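Local coordinates for uncharacterized protein MJ0690 (Methanocaldococcus jannaschii, PDB 3K32) that is of unknown function but is predicted to be a subunit of a tRNA methyltransferase, with a HUP-type fold that probably binds a nucleotide, at residues I77-P83 with E185-P189; M7-F13 with Y31-T37. All coordinates share one frame. Residues are numbered along the deposited sequence.

Contact 1. Residues I77-P83 with E185-P189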
loop_
_atom_site.group_PDB
_atom_site.type_symbol
_atom_site.label_atom_id
_atom_site.label_comp_id
_atom_site.label_asym_id
_atom_site.label_seq_id
_atom_site.Cartn_x
_atom_site.Cartn_y
_atom_site.Cartn_z
ATOM N N ILE B 77 17.205 -22.903 -2.117
ATOM C CA ILE B 77 18.151 -22.281 -1.201
ATOM C C ILE B 77 19.540 -22.877 -1.418
ATOM O O ILE B 77 20.512 -22.153 -1.567
ATOM C CB ILE B 77 17.747 -22.504 0.264
ATOM C CG1 ILE B 77 16.473 -21.732 0.585
ATOM C CG2 ILE B 77 18.836 -22.035 1.187
ATOM C CD1 ILE B 77 16.631 -20.256 0.433
ATOM N N ILE B 78 19.625 -24.202 -1.457
ATOM C CA ILE B 78 20.919 -24.860 -1.609
ATOM C C ILE B 78 21.723 -24.355 -2.809
ATOM O O ILE B 78 22.941 -24.498 -2.839
ATOM C CB ILE B 78 20.806 -26.395 -1.747
ATOM C CG1 ILE B 78 19.990 -27.010 -0.608
ATOM C CG2 ILE B 78 22.199 -27.010 -1.774
ATOM C CD1 ILE B 78 20.614 -26.831 0.748
ATOM N N GLU B 79 21.060 -23.775 -3.801
ATOM C CA GLU B 79 21.778 -23.400 -5.014
ATOM C C GLU B 79 21.811 -21.904 -5.253
ATOM O O GLU B 79 22.725 -21.396 -5.907
ATOM C CB GLU B 79 21.210 -24.126 -6.231
ATOM C CG GLU B 79 19.893 -23.586 -6.714
ATOM C CD GLU B 79 19.160 -24.584 -7.578
ATOM O OE1 GLU B 79 18.426 -24.157 -8.495
ATOM O OE2 GLU B 79 19.324 -25.800 -7.340
ATOM N N HIS B 80 20.821 -21.191 -4.732
ATOM C CA HIS B 80 20.871 -19.743 -4.797
ATOM C C HIS B 80 21.645 -19.197 -3.607
ATOM O O HIS B 80 22.240 -18.121 -3.676
ATOM C CB HIS B 80 19.473 -19.142 -4.891
ATOM C CG HIS B 80 18.915 -19.144 -6.280
ATOM N ND1 HIS B 80 17.977 -20.066 -6.708
ATOM C CD2 HIS B 80 19.175 -18.348 -7.346
ATOM C CE1 HIS B 80 17.680 -19.829 -7.972
ATOM N NE2 HIS B 80 18.395 -18.792 -8.386
ATOM N N LYS B 81 21.645 -19.968 -2.524
ATOM C CA LYS B 81 22.313 -19.605 -1.276
ATOM C C LYS B 81 21.680 -18.415 -0.555
ATOM O O LYS B 81 21.674 -18.375 0.670
ATOM C CB LYS B 81 23.809 -19.404 -1.485
ATOM C CG LYS B 81 24.522 -20.673 -1.900
ATOM C CD LYS B 81 24.501 -21.734 -0.815
ATOM C CE LYS B 81 24.786 -23.093 -1.432
ATOM N NZ LYS B 81 25.292 -24.108 -0.472
ATOM N N TYR B 82 21.149 -17.445 -1.289
ATOM C CA TYR B 82 20.273 -16.478 -0.640
ATOM C C TYR B 82 18.840 -16.901 -0.873
ATOM O O TYR B 82 18.528 -17.517 -1.890
ATOM C CB TYR B 82 20.532 -15.035 -1.079
ATOM C CG TYR B 82 19.894 -14.609 -2.378
ATOM C CD1 TYR B 82 18.779 -13.772 -2.384
ATOM C CD2 TYR B 82 20.432 -15.002 -3.601
ATOM C CE1 TYR B 82 18.200 -13.362 -3.571
ATOM C CE2 TYR B 82 19.865 -14.594 -4.794
ATOM C CZ TYR B 82 18.746 -13.777 -4.775
ATOM O OH TYR B 82 18.183 -13.375 -5.969
ATOM N N PRO B 83 17.973 -16.602 0.098
ATOM C CA PRO B 83 16.607 -17.130 0.143
ATOM C C PRO B 83 15.572 -16.501 -0.807
ATOM O O PRO B 83 14.526 -17.119 -1.002
ATOM C CB PRO B 83 16.200 -16.939 1.611
ATOM C CG PRO B 83 17.123 -15.922 2.159
ATOM C CD PRO B 83 18.385 -15.984 1.372
ATOM N N GLU B 185 22.681 -21.567 9.540
ATOM C CA GLU B 185 23.264 -20.315 9.970
ATOM C C GLU B 185 23.928 -19.633 8.782
ATOM O O GLU B 185 24.098 -18.421 8.775
ATOM C CB GLU B 185 24.286 -20.568 11.073
ATOM C CG GLU B 185 24.739 -19.315 11.809
ATOM C CD GLU B 185 23.928 -19.048 13.062
ATOM O OE1 GLU B 185 24.534 -18.892 14.146
ATOM O OE2 GLU B 185 22.684 -19.006 12.958
ATOM N N LYS B 186 24.295 -20.420 7.774
ATOM C CA LYS B 186 24.926 -19.885 6.565
ATOM C C LYS B 186 23.970 -19.048 5.710
ATOM O O LYS B 186 24.352 -18.000 5.190
ATOM C CB LYS B 186 25.528 -21.008 5.711
ATOM C CG LYS B 186 26.759 -21.662 6.310
ATOM C CD LYS B 186 27.486 -22.495 5.267
ATOM C CE LYS B 186 28.392 -23.519 5.922
ATOM N NZ LYS B 186 29.240 -22.908 6.986
ATOM N N TYR B 187 22.732 -19.509 5.559
ATOM C CA TYR B 187 21.755 -18.757 4.779
ATOM C C TYR B 187 20.786 -17.956 5.654
ATOM O O TYR B 187 20.412 -16.839 5.306
ATOM C CB TYR B 187 20.983 -19.678 3.829
ATOM C CG TYR B 187 21.677 -20.981 3.517
ATOM C CD1 TYR B 187 21.202 -22.175 4.037
ATOM C CD2 TYR B 187 22.806 -21.023 2.713
ATOM C CE1 TYR B 187 21.827 -23.375 3.764
ATOM C CE2 TYR B 187 23.441 -22.222 2.438
ATOM C CZ TYR B 187 22.943 -23.393 2.966
ATOM O OH TYR B 187 23.553 -24.595 2.703
ATOM N N PHE B 188 20.387 -18.521 6.789
ATOM C CA PHE B 188 19.406 -17.874 7.660
ATOM C C PHE B 188 19.992 -17.506 9.013
ATOM O O PHE B 188 19.499 -17.948 10.046
ATOM C CB PHE B 188 18.184 -18.778 7.868
ATOM C CG PHE B 188 17.257 -18.843 6.680
ATOM C CD1 PHE B 188 17.042 -20.040 6.012
ATOM C CD2 PHE B 188 16.601 -17.708 6.233
ATOM C CE1 PHE B 188 16.188 -20.107 4.938
ATOM C CE2 PHE B 188 15.748 -17.768 5.152
ATOM C CZ PHE B 188 15.539 -18.970 4.502
ATOM N N PRO B 189 21.026 -16.657 9.017
ATOM C CA PRO B 189 21.803 -16.413 10.239
ATOM C C PRO B 189 20.919 -16.122 11.449
ATOM O O PRO B 189 20.653 -17.045 12.222
ATOM C CB PRO B 189 22.638 -15.181 9.885
ATOM C CG PRO B 189 22.687 -15.162 8.390
ATOM C CD PRO B 189 21.376 -15.719 7.937
#
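Tyr187 is the centre of this contact, its side chain reaching from the short helix 184-187 to the C-terminal end of helix 68-80. Its chi1 of -21° lies between the usual wells, and with chi2 at 108° it presents one face of the ring to the helix end. Ile77 meets that face in a CH-pi contact, with CG2 4.0 Å from the centroid of the Tyr187 ring and 3.7 Å from Tyr187 CD1. Ile77 is m at both chi1 and chi2, so its CG2 branch serves the tyrosine while Ile77 CD1 lies 4.4 Å from Phe188 CZ. Lys81 approaches from the same side of the tyrosine plane as Ile77. The m, m turn at its first two torsions brings Lys81 CD to 3.5 Å from Tyr187 CE2, an aliphatic approach. Lys81 O also comes within 3.5 Å of Tyr187 CB.

The end of helix 68-80 and the loop after it here meet the short, weakly bonded helix 184-187 and Phe188 at the edge of the HUP-type α/β domain. Lys81 N still bonds to Ile77 O at 2.6 Å, but Lys81 itself has positive phi (67°), and the chain then turns away to Pro83 and helix 84-98. Helix 169-180 backs the contact: Leu177 touches Ile77 and Ile78, and Arg174 touches Phe188.

Pro83, with a C-gamma endo ring, points its CB toward the second segment, where Pro83 CB lies 3.6 Å from Phe188 CZ. Phe188 takes the m rotamer, which swings its ring back to this proline. Ile78 adds a peripheral touch, its CD1 4.2 Å from Tyr187 OH.

Contact 2. Residues M7-F13 with Y31-T37; sequences MDVHVLF and YNPHLIT
Strands 8-12 and 32-37 run parallel, their axes 4.5 Å apart at closest and crossing at -30°. Both are extended (phi/psi of Val9 -149°/141°, of Ile36 -132°/139°). Asp8 pairs with Asn32, Val9 with Pro33, His10 with His34, Val11 with Leu35 and Leu12 with Ile36, CA-CA 4.6-5.0 Å.

The backbone hydrogen bonds use odd-numbered residues of the first segment and even-numbered ones of the second: Asn32 N-Met7 O 2.9 Å, Val9 N-Asn32 O 3.0 Å, His34 N-Val9 O 2.8 Å, Val11 N-His34 O 2.9 Å, Ile36 N-Val11 O 2.8 Å and Phe13 N-Ile36 O 2.7 Å. His10 and Leu12 bond instead to strand 104-106. Thr37 OG1 donates to Phe13 O (2.8 Å), though the place of OG1 is less sure.

Phe13 (chi1 t) sets its ring face over Leu35 (chi1 m), whose CD2 lies 3.5 Å from the Phe13 centroid. Val9 CG1 (chi1 p) is 3.5 Å from Tyr31 CB. Val9, Val11, Pro33 and Leu35 share one face; on the other, Leu12 CD2 meets Ile36 CD1 at 3.2 Å.

That second face also holds the oblique His10 and His34 rings (both chi1 m, centroids 5.0 Å apart) and a weak bond from Asn32 ND2 to Asp8 OD1 (3.5 Å); Asn32 OD1 binds Lys59.

Helix 17-28 links the strands in a beta-alpha-beta unit of a Rossmann-like sheet, and the SGGKDS sequence directly after Phe13 matches the PP-loop of ATP pyrophosphatases.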
loop_
_atom_site.group_PDB
_atom_site.type_symbol
_atom_site.label_atom_id
_atom_site.label_comp_id
_atom_site.label_asym_id
_atom_site.label_seq_id
_atom_site.Cartn_x
_atom_site.Cartn_y
_atom_site.Cartn_z
HETATM N N MSE B 7 -17.603 -7.643 5.082
HETATM C CA MSE B 7 -16.814 -8.389 4.113
HETATM C C MSE B 7 -15.618 -9.123 4.741
HETATM O O MSE B 7 -14.736 -8.510 5.331
HETATM C CB MSE B 7 -16.352 -7.419 3.026
HETATM C CG MSE B 7 -15.661 -8.043 1.845
HETATM SE SE MSE B 7 -16.913 -8.641 0.507
HETATM C CE MSE B 7 -18.151 -7.127 0.503
ATOM N N ASP B 8 -15.592 -10.443 4.612
ATOM C CA ASP B 8 -14.446 -11.208 5.083
ATOM C C ASP B 8 -13.198 -10.974 4.215
ATOM O O ASP B 8 -13.289 -10.620 3.041
ATOM C CB ASP B 8 -14.767 -12.708 5.131
ATOM C CG ASP B 8 -15.754 -13.074 6.244
ATOM O OD1 ASP B 8 -15.948 -12.261 7.170
ATOM O OD2 ASP B 8 -16.328 -14.188 6.193
ATOM N N VAL B 9 -12.030 -11.170 4.812
ATOM C CA VAL B 9 -10.797 -11.246 4.057
ATOM C C VAL B 9 -9.816 -12.166 4.762
ATOM O O VAL B 9 -9.717 -12.180 5.980
ATOM C CB VAL B 9 -10.160 -9.876 3.884
ATOM C CG1 VAL B 9 -10.039 -9.174 5.216
ATOM C CG2 VAL B 9 -8.803 -10.037 3.241
ATOM N N HIS B 10 -9.095 -12.956 3.989
ATOM C CA HIS B 10 -8.218 -13.950 4.574
ATOM C C HIS B 10 -6.770 -13.501 4.446
ATOM O O HIS B 10 -6.260 -13.305 3.345
ATOM C CB HIS B 10 -8.487 -15.324 3.950
ATOM C CG HIS B 10 -9.854 -15.859 4.281
ATOM N ND1 HIS B 10 -10.977 -15.525 3.550
ATOM C CD2 HIS B 10 -10.278 -16.656 5.284
ATOM C CE1 HIS B 10 -12.031 -16.112 4.086
ATOM N NE2 HIS B 10 -11.643 -16.799 5.142
ATOM N N VAL B 11 -6.129 -13.321 5.593
ATOM C CA VAL B 11 -4.839 -12.660 5.671
ATOM C C VAL B 11 -3.725 -13.629 6.045
ATOM O O VAL B 11 -3.654 -14.096 7.176
ATOM C CB VAL B 11 -4.862 -11.575 6.754
ATOM C CG1 VAL B 11 -3.595 -10.723 6.688
ATOM C CG2 VAL B 11 -6.104 -10.720 6.645
ATOM N N LEU B 12 -2.846 -13.920 5.099
ATOM C CA LEU B 12 -1.627 -14.634 5.436
ATOM C C LEU B 12 -0.963 -13.873 6.560
ATOM O O LEU B 12 -0.822 -12.656 6.503
ATOM C CB LEU B 12 -0.708 -14.728 4.226
ATOM C CG LEU B 12 -1.189 -15.787 3.238
ATOM C CD1 LEU B 12 -0.708 -15.493 1.831
ATOM C CD2 LEU B 12 -0.716 -17.163 3.718
ATOM N N PHE B 13 -0.572 -14.588 7.599
ATOM C CA PHE B 13 -0.196 -13.930 8.834
ATOM C C PHE B 13 0.947 -14.688 9.505
ATOM O O PHE B 13 0.870 -15.907 9.696
ATOM C CB PHE B 13 -1.433 -13.846 9.726
ATOM C CG PHE B 13 -1.218 -13.132 11.028
ATOM C CD1 PHE B 13 -1.163 -11.746 11.077
ATOM C CD2 PHE B 13 -1.127 -13.848 12.218
ATOM C CE1 PHE B 13 -0.982 -11.092 12.283
ATOM C CE2 PHE B 13 -0.964 -13.193 13.427
ATOM C CZ PHE B 13 -0.882 -11.813 13.458
ATOM N N TYR B 31 -13.220 -4.577 7.270
ATOM C CA TYR B 31 -13.200 -5.995 6.919
ATOM C C TYR B 31 -13.166 -6.878 8.140
ATOM O O TYR B 31 -12.586 -6.518 9.161
ATOM C CB TYR B 31 -11.969 -6.346 6.109
ATOM C CG TYR B 31 -11.920 -5.763 4.724
ATOM C CD1 TYR B 31 -12.561 -6.379 3.681
ATOM C CD2 TYR B 31 -11.184 -4.620 4.456
ATOM C CE1 TYR B 31 -12.500 -5.866 2.421
ATOM C CE2 TYR B 31 -11.125 -4.099 3.195
ATOM C CZ TYR B 31 -11.780 -4.728 2.175
ATOM O OH TYR B 31 -11.728 -4.221 0.893
ATOM N N ASN B 32 -13.752 -8.061 8.022
ATOM C CA ASN B 32 -13.527 -9.077 9.031
ATOM C C ASN B 32 -12.324 -9.947 8.652
ATOM O O ASN B 32 -12.425 -10.809 7.775
ATOM C CB ASN B 32 -14.766 -9.927 9.211
ATOM C CG ASN B 32 -14.717 -10.725 10.476
ATOM O OD1 ASN B 32 -13.904 -10.447 11.358
ATOM N ND2 ASN B 32 -15.583 -11.727 10.583
ATOM N N PRO B 33 -11.171 -9.702 9.290
ATOM C CA PRO B 33 -9.932 -10.399 8.943
ATOM C C PRO B 33 -9.865 -11.799 9.540
ATOM O O PRO B 33 -10.024 -11.978 10.744
ATOM C CB PRO B 33 -8.839 -9.526 9.584
ATOM C CG PRO B 33 -9.522 -8.287 10.041
ATOM C CD PRO B 33 -10.935 -8.704 10.338
ATOM N N HIS B 34 -9.645 -12.787 8.685
ATOM C CA HIS B 34 -9.388 -14.142 9.140
ATOM C C HIS B 34 -7.907 -14.420 8.918
ATOM O O HIS B 34 -7.469 -14.699 7.795
ATOM C CB HIS B 34 -10.275 -15.132 8.387
ATOM C CG HIS B 34 -11.738 -14.972 8.687
ATOM N ND1 HIS B 34 -12.437 -13.821 8.389
ATOM C CD2 HIS B 34 -12.627 -15.812 9.267
ATOM C CE1 HIS B 34 -13.694 -13.959 8.772
ATOM N NE2 HIS B 34 -13.838 -15.158 9.304
ATOM N N LEU B 35 -7.132 -14.288 9.988
ATOM C CA LEU B 35 -5.700 -14.550 9.935
ATOM C C LEU B 35 -5.453 -16.019 9.651
ATOM O O LEU B 35 -6.042 -16.896 10.292
ATOM C CB LEU B 35 -5.028 -14.153 11.256
ATOM C CG LEU B 35 -4.688 -12.675 11.453
ATOM C CD1 LEU B 35 -5.712 -11.770 10.813
ATOM C CD2 LEU B 35 -4.491 -12.324 12.933
ATOM N N ILE B 36 -4.591 -16.281 8.682
ATOM C CA ILE B 36 -4.166 -17.640 8.388
ATOM C C ILE B 36 -2.625 -17.778 8.252
ATOM O O ILE B 36 -1.926 -16.920 7.689
ATOM C CB ILE B 36 -4.881 -18.186 7.144
ATOM C CG1 ILE B 36 -4.318 -17.537 5.899
ATOM C CG2 ILE B 36 -6.387 -17.959 7.220
ATOM C CD1 ILE B 36 -3.255 -18.383 5.267
ATOM N N THR B 37 -2.112 -18.865 8.800
ATOM C CA THR B 37 -0.698 -19.177 8.767
ATOM C C THR B 37 -0.511 -20.545 8.113
ATOM O O THR B 37 -1.077 -21.541 8.565
ATOM C CB THR B 37 -0.112 -19.248 10.202
ATOM O OG1 THR B 37 -0.392 -18.036 10.903
ATOM C CG2 THR B 37 1.388 -19.454 10.165
#

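In the fold
The two contacts lie on opposite sides of the chain's centre, about 30 Å apart between their centres, and share no helix or strand. Contact 2 joins neighbouring strands inside the parallel sheet, with helices 17-28 and 47-56 on the face of Val11 and Leu35; contact 1 joins the end of helix 68-80 and its loop to helix 184-187 and Phe188 at the periphery, 19 Å from the chain's centre. The strands are held by a ladder of main-chain hydrogen bonds and bury 746 Å², whereas contact 1 lacks hydrogen bonds across it and buries 316 Å², mostly through side chains. Both use an aliphatic group over an aromatic face. Contact 2 also reaches the second subunit, through Met7 and Tyr31; contact 1 does not.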